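Local coordinates for desmoplakin (Homo sapiens, PDB 3R6N), which probably serves as a desmosomal cell-adhesion protein, this plakin-domain fragment forming a rigid rod of four spectrin repeats with an SH3 domain, at residues S210-L215 against C347-Y352; K242-E247 against A358-L363; K266-L271 against P337-A342. All blocks are in the same frame, centred on the assembly; numbering follows the deposited sequence.

Interaction 1. Residues S210-L215 against C347-Y352; sequences STEAYL and CKIEQY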
loop_
_atom_site.group_PDB
_atom_site.type_symbol
_atom_site.label_atom_id
_atom_site.label_comp_id
_atom_site.label_asym_id
_atom_site.label_seq_id
_atom_site.Cartn_x
_atom_site.Cartn_y
_atom_site.Cartn_z
ATOM N N SER A 210 -1.299 16.774 -13.673
ATOM C CA SER A 210 -0.544 17.027 -14.896
ATOM C C SER A 210 -1.418 16.867 -16.140
ATOM O O SER A 210 -1.151 17.466 -17.181
ATOM C CB SER A 210 0.664 16.090 -14.975
ATOM O OG SER A 210 1.423 16.332 -16.146
ATOM N N THR A 211 -2.459 16.048 -16.025
ATOM C CA THR A 211 -3.421 15.872 -17.106
ATOM C C THR A 211 -4.443 17.004 -17.066
ATOM O O THR A 211 -4.852 17.525 -18.101
ATOM C CB THR A 211 -4.141 14.505 -17.013
ATOM O OG1 THR A 211 -3.210 13.450 -17.291
ATOM C CG2 THR A 211 -5.286 14.429 -18.010
ATOM N N GLU A 212 -4.844 17.384 -15.858
ATOM C CA GLU A 212 -5.775 18.488 -15.669
ATOM C C GLU A 212 -5.178 19.781 -16.213
ATOM O O GLU A 212 -5.880 20.602 -16.803
ATOM C CB GLU A 212 -6.101 18.656 -14.183
ATOM C CG GLU A 212 -7.127 19.735 -13.880
ATOM C CD GLU A 212 -7.018 20.257 -12.459
ATOM O OE1 GLU A 212 -5.877 20.420 -11.971
ATOM O OE2 GLU A 212 -8.071 20.503 -11.828
ATOM N N ALA A 213 -3.878 19.961 -16.006
ATOM C CA ALA A 213 -3.185 21.150 -16.486
ATOM C C ALA A 213 -3.107 21.143 -18.007
ATOM O O ALA A 213 -3.022 22.194 -18.642
ATOM C CB ALA A 213 -1.791 21.229 -15.881
ATOM N N TYR A 214 -3.141 19.947 -18.584
ATOM C CA TYR A 214 -3.043 19.781 -20.028
ATOM C C TYR A 214 -4.370 20.096 -20.717
ATOM O O TYR A 214 -4.435 20.946 -21.601
ATOM C CB TYR A 214 -2.606 18.351 -20.359
ATOM C CG TYR A 214 -2.148 18.144 -21.785
ATOM C CD1 TYR A 214 -2.766 18.804 -22.839
ATOM C CD2 TYR A 214 -1.098 17.283 -22.076
ATOM C CE1 TYR A 214 -2.350 18.617 -24.142
ATOM C CE2 TYR A 214 -0.673 17.088 -23.375
ATOM C CZ TYR A 214 -1.302 17.759 -24.407
ATOM O OH TYR A 214 -0.883 17.569 -25.706
ATOM N N LEU A 215 -5.424 19.405 -20.302
ATOM C CA LEU A 215 -6.726 19.531 -20.941
ATOM C C LEU A 215 -7.357 20.898 -20.699
ATOM O O LEU A 215 -8.297 21.286 -21.387
ATOM C CB LEU A 215 -7.664 18.424 -20.456
ATOM C CG LEU A 215 -7.073 17.014 -20.473
ATOM C CD1 LEU A 215 -8.116 15.996 -20.052
ATOM C CD2 LEU A 215 -6.519 16.681 -21.847
ATOM N N CYS A 347 -13.424 13.479 -11.834
ATOM C CA CYS A 347 -14.657 14.004 -12.400
ATOM C C CYS A 347 -14.366 15.314 -13.116
ATOM O O CYS A 347 -14.862 15.564 -14.213
ATOM C CB CYS A 347 -15.698 14.220 -11.301
ATOM S SG CYS A 347 -17.261 14.920 -11.879
ATOM N N LYS A 348 -13.546 16.147 -12.485
ATOM C CA LYS A 348 -13.176 17.434 -13.052
ATOM C C LYS A 348 -12.440 17.230 -14.370
ATOM O O LYS A 348 -12.849 17.743 -15.410
ATOM C CB LYS A 348 -12.305 18.214 -12.062
ATOM C CG LYS A 348 -11.979 19.635 -12.491
ATOM C CD LYS A 348 -11.340 20.432 -11.357
ATOM C CE LYS A 348 -12.364 20.823 -10.296
ATOM N NZ LYS A 348 -13.343 21.831 -10.801
ATOM N N ILE A 349 -11.359 16.462 -14.319
ATOM C CA ILE A 349 -10.565 16.171 -15.505
ATOM C C ILE A 349 -11.426 15.650 -16.647
ATOM O O ILE A 349 -11.158 15.927 -17.813
ATOM C CB ILE A 349 -9.465 15.142 -15.203
ATOM C CG1 ILE A 349 -8.449 15.722 -14.218
ATOM C CG2 ILE A 349 -8.771 14.706 -16.484
ATOM C CD1 ILE A 349 -7.343 14.758 -13.860
ATOM N N GLU A 350 -12.467 14.896 -16.307
ATOM C CA GLU A 350 -13.330 14.305 -17.317
ATOM C C GLU A 350 -14.149 15.379 -18.021
ATOM O O GLU A 350 -14.425 15.276 -19.214
ATOM C CB GLU A 350 -14.251 13.257 -16.693
ATOM C CG GLU A 350 -14.759 12.215 -17.678
ATOM C CD GLU A 350 -15.557 11.114 -17.004
ATOM O OE1 GLU A 350 -16.476 11.441 -16.222
ATOM O OE2 GLU A 350 -15.262 9.925 -17.257
ATOM N N GLN A 351 -14.525 16.413 -17.275
ATOM C CA GLN A 351 -15.334 17.500 -17.815
ATOM C C GLN A 351 -14.520 18.445 -18.695
ATOM O O GLN A 351 -15.079 19.160 -19.528
ATOM C CB GLN A 351 -16.012 18.277 -16.684
ATOM C CG GLN A 351 -17.165 17.534 -16.031
ATOM C CD GLN A 351 -17.567 18.132 -14.695
ATOM O OE1 GLN A 351 -16.717 18.542 -13.901
ATOM N NE2 GLN A 351 -18.871 18.185 -14.438
ATOM N N TYR A 352 -13.205 18.452 -18.505
ATOM C CA TYR A 352 -12.322 19.223 -19.375
ATOM C C TYR A 352 -12.169 18.521 -20.719
ATOM O O TYR A 352 -12.215 19.159 -21.768
ATOM C CB TYR A 352 -10.954 19.439 -18.725
ATOM C CG TYR A 352 -10.951 20.497 -17.645
ATOM C CD1 TYR A 352 -11.067 20.154 -16.305
ATOM C CD2 TYR A 352 -10.835 21.842 -17.966
ATOM C CE1 TYR A 352 -11.065 21.120 -15.315
ATOM C CE2 TYR A 352 -10.832 22.813 -16.982
ATOM C CZ TYR A 352 -10.947 22.445 -15.659
ATOM O OH TYR A 352 -10.945 23.406 -14.675
#
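Ile349 spreads its two branches over one turn of helix 167-225, in an apolar seam consistent with the helical bundles of spectrin-type repeats. Its CG2 lies 3.8 Å from Thr211 CG2 and 3.9 Å from Leu215 CD1, while the other branch, through CG1, meets Glu212 CB at 3.8 Å. With CG1 anti to the carbonyl carbon (chi1 -65°) and CG2 anti to the backbone N, the two branches serve different neighbours. One turn on, Leu215 CB and Tyr352 CB abut at 3.9 Å. The short axes run in nearly the same direction, 25° apart, with a closest approach of 9.3 Å. Leu261 of helix 234-265 also touches Ile349, and Val258 touches Leu215, completing a three-helix core. Thr211 turns OG1 to its own helix, bonding to Glu207 O.

The solvent side is looser. There Glu212 OE2 rests 3.3 Å from the aliphatic CD of Lys348, whose chain bends at chi3 and chi4, and NZ stays 5.5 Å from OE2. The opposite charges may attract but form no salt bridge. Since no hydrogen bond joins the two segments, their mutual hold comes from apolar side chains and the aliphatic part of Glu212, with at most a marginal electrostatic contribution.

Interaction 2. Residues K242-E247 against A358-L363; sequences KELEKE and ALWNQL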
loop_
_atom_site.group_PDB
_atom_site.type_symbol
_atom_site.label_atom_id
_atom_site.label_comp_id
_atom_site.label_asym_id
_atom_site.label_seq_id
_atom_site.Cartn_x
_atom_site.Cartn_y
_atom_site.Cartn_z
ATOM N N LYS A 242 -7.807 19.332 -42.372
ATOM C CA LYS A 242 -6.987 18.127 -42.351
ATOM C C LYS A 242 -6.182 18.031 -41.060
ATOM O O LYS A 242 -6.086 16.961 -40.459
ATOM C CB LYS A 242 -6.079 18.057 -43.579
ATOM C CG LYS A 242 -6.830 17.736 -44.861
ATOM C CD LYS A 242 -5.919 17.729 -46.074
ATOM C CE LYS A 242 -6.714 17.461 -47.346
ATOM N NZ LYS A 242 -5.879 17.575 -48.574
ATOM N N GLU A 243 -5.609 19.150 -40.629
ATOM C CA GLU A 243 -4.920 19.193 -39.346
ATOM C C GLU A 243 -5.919 19.016 -38.210
ATOM O O GLU A 243 -5.627 18.384 -37.196
ATOM C CB GLU A 243 -4.164 20.512 -39.173
ATOM C CG GLU A 243 -2.794 20.536 -39.822
ATOM C CD GLU A 243 -2.029 21.807 -39.505
ATOM O OE1 GLU A 243 -2.332 22.854 -40.118
ATOM O OE2 GLU A 243 -1.128 21.761 -38.637
ATOM N N LEU A 244 -7.107 19.577 -38.395
ATOM C CA LEU A 244 -8.153 19.516 -37.387
ATOM C C LEU A 244 -8.610 18.079 -37.161
ATOM O O LEU A 244 -9.188 17.760 -36.125
ATOM C CB LEU A 244 -9.338 20.383 -37.815
ATOM C CG LEU A 244 -10.362 20.749 -36.743
ATOM C CD1 LEU A 244 -9.766 21.750 -35.766
ATOM C CD2 LEU A 244 -11.615 21.312 -37.388
ATOM N N GLU A 245 -8.357 17.214 -38.136
ATOM C CA GLU A 245 -8.752 15.816 -38.023
ATOM C C GLU A 245 -7.639 14.975 -37.407
ATOM O O GLU A 245 -7.892 13.910 -36.845
ATOM C CB GLU A 245 -9.186 15.262 -39.380
ATOM C CG GLU A 245 -10.344 16.036 -39.994
ATOM C CD GLU A 245 -11.000 15.312 -41.150
ATOM O OE1 GLU A 245 -11.190 14.082 -41.050
ATOM O OE2 GLU A 245 -11.331 15.975 -42.157
ATOM N N LYS A 246 -6.406 15.462 -37.507
ATOM C CA LYS A 246 -5.292 14.841 -36.803
ATOM C C LYS A 246 -5.463 15.088 -35.314
ATOM O O LYS A 246 -5.123 14.242 -34.490
ATOM C CB LYS A 246 -3.952 15.418 -37.268
ATOM C CG LYS A 246 -3.134 14.493 -38.158
ATOM C CD LYS A 246 -3.632 14.511 -39.594
ATOM C CE LYS A 246 -2.718 13.703 -40.506
ATOM N NZ LYS A 246 -3.078 13.868 -41.945
ATOM N N GLU A 247 -6.001 16.257 -34.982
ATOM C CA GLU A 247 -6.211 16.650 -33.593
ATOM C C GLU A 247 -7.202 15.732 -32.897
ATOM O O GLU A 247 -6.980 15.316 -31.761
ATOM C CB GLU A 247 -6.708 18.092 -33.516
ATOM C CG GLU A 247 -5.702 19.132 -33.984
ATOM C CD GLU A 247 -4.748 19.564 -32.887
ATOM O OE1 GLU A 247 -4.791 18.970 -31.788
ATOM O OE2 GLU A 247 -3.958 20.504 -33.125
ATOM N N ALA A 358 -16.278 19.153 -27.206
ATOM C CA ALA A 358 -17.352 20.023 -27.667
ATOM C C ALA A 358 -16.796 21.171 -28.502
ATOM O O ALA A 358 -17.350 21.523 -29.547
ATOM C CB ALA A 358 -18.133 20.563 -26.481
ATOM N N LEU A 359 -15.705 21.759 -28.026
ATOM C CA LEU A 359 -15.050 22.849 -28.736
ATOM C C LEU A 359 -14.628 22.389 -30.123
ATOM O O LEU A 359 -14.773 23.118 -31.103
ATOM C CB LEU A 359 -13.830 23.332 -27.956
ATOM C CG LEU A 359 -12.968 24.374 -28.663
ATOM C CD1 LEU A 359 -13.774 25.639 -28.920
ATOM C CD2 LEU A 359 -11.718 24.680 -27.856
ATOM N N TRP A 360 -14.102 21.170 -30.195
ATOM C CA TRP A 360 -13.695 20.582 -31.462
ATOM C C TRP A 360 -14.893 20.490 -32.394
ATOM O O TRP A 360 -14.812 20.870 -33.560
ATOM C CB TRP A 360 -13.101 19.191 -31.237
ATOM C CG TRP A 360 -12.393 18.629 -32.438
ATOM C CD1 TRP A 360 -11.052 18.663 -32.686
ATOM C CD2 TRP A 360 -12.989 17.944 -33.551
ATOM N NE1 TRP A 360 -10.776 18.045 -33.881
ATOM C CE2 TRP A 360 -11.946 17.594 -34.432
ATOM C CE3 TRP A 360 -14.301 17.590 -33.886
ATOM C CZ2 TRP A 360 -12.172 16.913 -35.624
ATOM C CZ3 TRP A 360 -14.522 16.915 -35.072
ATOM C CH2 TRP A 360 -13.464 16.583 -35.925
ATOM N N ASN A 361 -16.007 19.988 -31.871
ATOM C CA ASN A 361 -17.226 19.851 -32.661
ATOM C C ASN A 361 -17.694 21.179 -33.247
ATOM O O ASN A 361 -18.184 21.230 -34.372
ATOM C CB ASN A 361 -18.348 19.217 -31.835
ATOM C CG ASN A 361 -18.220 17.710 -31.737
ATOM O OD1 ASN A 361 -17.564 17.073 -32.563
ATOM N ND2 ASN A 361 -18.857 17.128 -30.726
ATOM N N GLN A 362 -17.537 22.252 -32.480
ATOM C CA GLN A 362 -17.965 23.572 -32.925
ATOM C C GLN A 362 -17.053 24.101 -34.031
ATOM O O GLN A 362 -17.532 24.563 -35.064
ATOM C CB GLN A 362 -18.010 24.554 -31.751
ATOM C CG GLN A 362 -18.755 25.852 -32.046
ATOM C CD GLN A 362 -20.266 25.703 -31.962
ATOM O OE1 GLN A 362 -20.929 25.373 -32.947
ATOM N NE2 GLN A 362 -20.818 25.955 -30.779
ATOM N N LEU A 363 -15.744 24.024 -33.816
ATOM C CA LEU A 363 -14.778 24.477 -34.814
ATOM C C LEU A 363 -14.880 23.680 -36.107
ATOM O O LEU A 363 -14.638 24.207 -37.190
ATOM C CB LEU A 363 -13.348 24.377 -34.280
ATOM C CG LEU A 363 -12.982 25.191 -33.039
ATOM C CD1 LEU A 363 -11.520 24.964 -32.679
ATOM C CD2 LEU A 363 -13.260 26.669 -33.256
#
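A tryptophan spanning two antiparallel helices of a spectrin-type bundle defines this contact: the indole of Trp360, on helix 340-384, reaches across to the backbone of helix 234-265. The short axes approach to 11.3 Å and run at 162° to each other. CG of Trp360 stands anti to the backbone N (chi1 -168°), and the indole presents its N-H edge to the other helix. Trp360 NE1 donates to Leu244 O over 2.8 Å, bent at hydrogen to 134°. The donor lies in the carbonyl plane, and the oxygen in turn is near the plane of the ring, consistent with the bond holding the NE1-CZ2 edge against the Leu244 carbonyl.

Around this bond carbon atoms close in: Leu244 CG lies 4.2 Å from Trp360 CE2, Glu245 CA approaches CZ2 at 4.3 Å, and Glu247 CB comes to 4.1 Å from NE1. Leu244 CD2 extends toward Leu363 O. The carboxylate of Glu247 turns instead to Lys225, in a salt bridge, and to the hydroxyl of Tyr226. Tyr364 stacks on the indole and Arg248 makes a cation-pi contact with it, while Ile222 of helix 167-225 touches both Glu247 and Leu363, so three helices meet around the contact.

Interaction 3. Residues K266-L271 against P337-A342; sequences KKIVQL and PPNPLA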
loop_
_atom_site.group_PDB
_atom_site.type_symbol
_atom_site.label_atom_id
_atom_site.label_comp_id
_atom_site.label_asym_id
_atom_site.label_seq_id
_atom_site.Cartn_x
_atom_site.Cartn_y
_atom_site.Cartn_z
ATOM N N LYS A 266 -10.983 5.398 -8.272
ATOM C CA LYS A 266 -11.875 4.535 -7.507
ATOM C C LYS A 266 -11.103 3.620 -6.559
ATOM O O LYS A 266 -11.688 2.988 -5.677
ATOM C CB LYS A 266 -12.753 3.704 -8.447
ATOM C CG LYS A 266 -13.810 4.507 -9.192
ATOM C CD LYS A 266 -14.615 3.620 -10.137
ATOM C CE LYS A 266 -15.832 4.353 -10.697
ATOM N NZ LYS A 266 -15.479 5.670 -11.303
ATOM N N LYS A 267 -9.787 3.558 -6.737
ATOM C CA LYS A 267 -8.950 2.663 -5.945
ATOM C C LYS A 267 -7.954 3.401 -5.053
ATOM O O LYS A 267 -7.287 2.791 -4.221
ATOM C CB LYS A 267 -8.203 1.688 -6.857
ATOM C CG LYS A 267 -9.112 0.738 -7.616
ATOM C CD LYS A 267 -8.303 -0.315 -8.343
ATOM C CE LYS A 267 -7.204 0.323 -9.183
ATOM N NZ LYS A 267 -6.395 -0.691 -9.920
ATOM N N ILE A 268 -7.854 4.712 -5.227
ATOM C CA ILE A 268 -6.908 5.501 -4.448
ATOM C C ILE A 268 -7.301 5.588 -2.980
ATOM O O ILE A 268 -8.427 5.945 -2.640
ATOM C CB ILE A 268 -6.730 6.914 -5.019
ATOM C CG1 ILE A 268 -6.133 6.840 -6.425
ATOM C CG2 ILE A 268 -5.829 7.737 -4.112
ATOM C CD1 ILE A 268 -4.815 6.105 -6.489
ATOM N N VAL A 269 -6.346 5.265 -2.118
ATOM C CA VAL A 269 -6.564 5.197 -0.682
ATOM C C VAL A 269 -6.612 6.601 -0.064
ATOM O O VAL A 269 -6.405 7.593 -0.763
ATOM C CB VAL A 269 -5.440 4.365 -0.031
ATOM C CG1 VAL A 269 -4.278 5.260 0.369
ATOM C CG2 VAL A 269 -5.968 3.570 1.150
ATOM N N GLN A 270 -6.891 6.685 1.236
ATOM C CA GLN A 270 -6.914 7.970 1.933
ATOM C C GLN A 270 -5.753 8.116 2.907
ATOM O O GLN A 270 -5.509 7.239 3.732
ATOM C CB GLN A 270 -8.227 8.155 2.684
ATOM C CG GLN A 270 -9.418 8.386 1.786
ATOM C CD GLN A 270 -10.574 9.039 2.514
ATOM O OE1 GLN A 270 -10.388 10.007 3.254
ATOM N NE2 GLN A 270 -11.778 8.513 2.307
ATOM N N LEU A 271 -5.050 9.241 2.823
ATOM C CA LEU A 271 -3.876 9.480 3.657
ATOM C C LEU A 271 -4.044 10.616 4.670
ATOM O O LEU A 271 -3.563 10.520 5.795
ATOM C CB LEU A 271 -2.648 9.745 2.781
ATOM C CG LEU A 271 -1.749 8.551 2.453
ATOM C CD1 LEU A 271 -2.567 7.312 2.166
ATOM C CD2 LEU A 271 -0.825 8.873 1.286
ATOM N N PRO A 337 -10.534 3.418 -0.053
ATOM C CA PRO A 337 -11.383 4.289 -0.870
ATOM C C PRO A 337 -12.849 4.097 -0.508
ATOM O O PRO A 337 -13.160 3.170 0.238
ATOM C CB PRO A 337 -11.103 3.810 -2.302
ATOM C CG PRO A 337 -10.483 2.475 -2.157
ATOM C CD PRO A 337 -9.711 2.528 -0.886
ATOM N N PRO A 338 -13.739 4.951 -1.035
ATOM C CA PRO A 338 -13.425 6.004 -2.006
ATOM C C PRO A 338 -12.816 7.258 -1.378
ATOM O O PRO A 338 -13.290 7.732 -0.345
ATOM C CB PRO A 338 -14.791 6.327 -2.604
ATOM C CG PRO A 338 -15.728 6.098 -1.479
ATOM C CD PRO A 338 -15.176 4.926 -0.709
ATOM N N ASN A 339 -11.765 7.777 -2.008
ATOM C CA ASN A 339 -11.174 9.043 -1.602
ATOM C C ASN A 339 -11.807 10.189 -2.379
ATOM O O ASN A 339 -11.557 10.346 -3.571
ATOM C CB ASN A 339 -9.659 9.021 -1.814
ATOM C CG ASN A 339 -9.020 10.386 -1.621
ATOM O OD1 ASN A 339 -9.691 11.358 -1.263
ATOM N ND2 ASN A 339 -7.715 10.466 -1.852
ATOM N N PRO A 340 -12.629 10.999 -1.697
ATOM C CA PRO A 340 -13.399 12.073 -2.335
ATOM C C PRO A 340 -12.507 13.096 -3.037
ATOM O O PRO A 340 -12.937 13.725 -3.999
ATOM C CB PRO A 340 -14.135 12.717 -1.155
ATOM C CG PRO A 340 -13.309 12.379 0.036
ATOM C CD PRO A 340 -12.791 11.001 -0.236
ATOM N N LEU A 341 -11.277 13.252 -2.561
ATOM C CA LEU A 341 -10.324 14.159 -3.189
ATOM C C LEU A 341 -9.849 13.630 -4.539
ATOM O O LEU A 341 -9.502 14.405 -5.427
ATOM C CB LEU A 341 -9.125 14.395 -2.270
ATOM C CG LEU A 341 -9.403 15.262 -1.045
ATOM C CD1 LEU A 341 -8.235 15.221 -0.071
ATOM C CD2 LEU A 341 -9.703 16.689 -1.476
ATOM N N ALA A 342 -9.830 12.308 -4.684
ATOM C CA ALA A 342 -9.410 11.676 -5.930
ATOM C C ALA A 342 -10.569 11.563 -6.917
ATOM O O ALA A 342 -10.415 11.855 -8.099
ATOM C CB ALA A 342 -8.806 10.309 -5.659
#
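Pro337 lays its ring against the backbone carbonyls of 266-268, where two linkers run side by side at the junction of spectrin repeat and SH3 domain: one leaves helix 234-265, the other returns from the last SH3 strand into helix 340-384. Pro337 CB comes within 3.4 Å of Ile268 O and 3.5 Å of Lys266 O, a contact of ring carbons with carbonyl oxygens. Beyond it, Asn339 CB lies close to Ile268 O and against Gln270 CG, the latter at 3.7 Å. A chi1 of 171° sets Asn339 CG anti to the backbone N, and from there ND2 gives Val269 O a weak hydrogen bond of 3.3 Å. Gln270 answers from its own extended chain, its NE2 giving a second weak bond to Pro338 O at 3.2 Å, and passes close to Pro340 CD. The two side-chain amides are turned only 25° from one another. On the buried side, Ile268 CB meets Ala342 CB at 4.0 Å, and Phe204 of helix 167-225 touches both residues.

Further out, backbone and capping bonds frame these groups. The peptide before Pro338 is cis, which folds the chain between the two prolines, and backbone hydrogen bonds pair Gln270 with Ile335. Asn339 is the N-cap of helix 340-384: its OD1 accepts from Leu341 N at 2.8 Å, with the donor 45° out of the carbonyl plane.

All three contacts involve helix 340-384 or its start, but at different levels. Interaction 3 lies where the helix begins, interaction 1 further along it and interaction 2 beyond that; the centres of 3 and 1 are about 17 Å apart, those of 1 and 2 about 18 Å. Interaction 2 is buried, whereas interactions 1 and 3 are partly buried, with a surface-facing edge. The partner changes too: helix 167-225, running nearly parallel, in interaction 1; antiparallel helix 234-265 in interaction 2; and a linker in interaction 3. The chemistry differs with place: apolar side chains in interaction 1, one indole-to-carbonyl bond in interaction 2, weak amide bonds and proline packing in interaction 3.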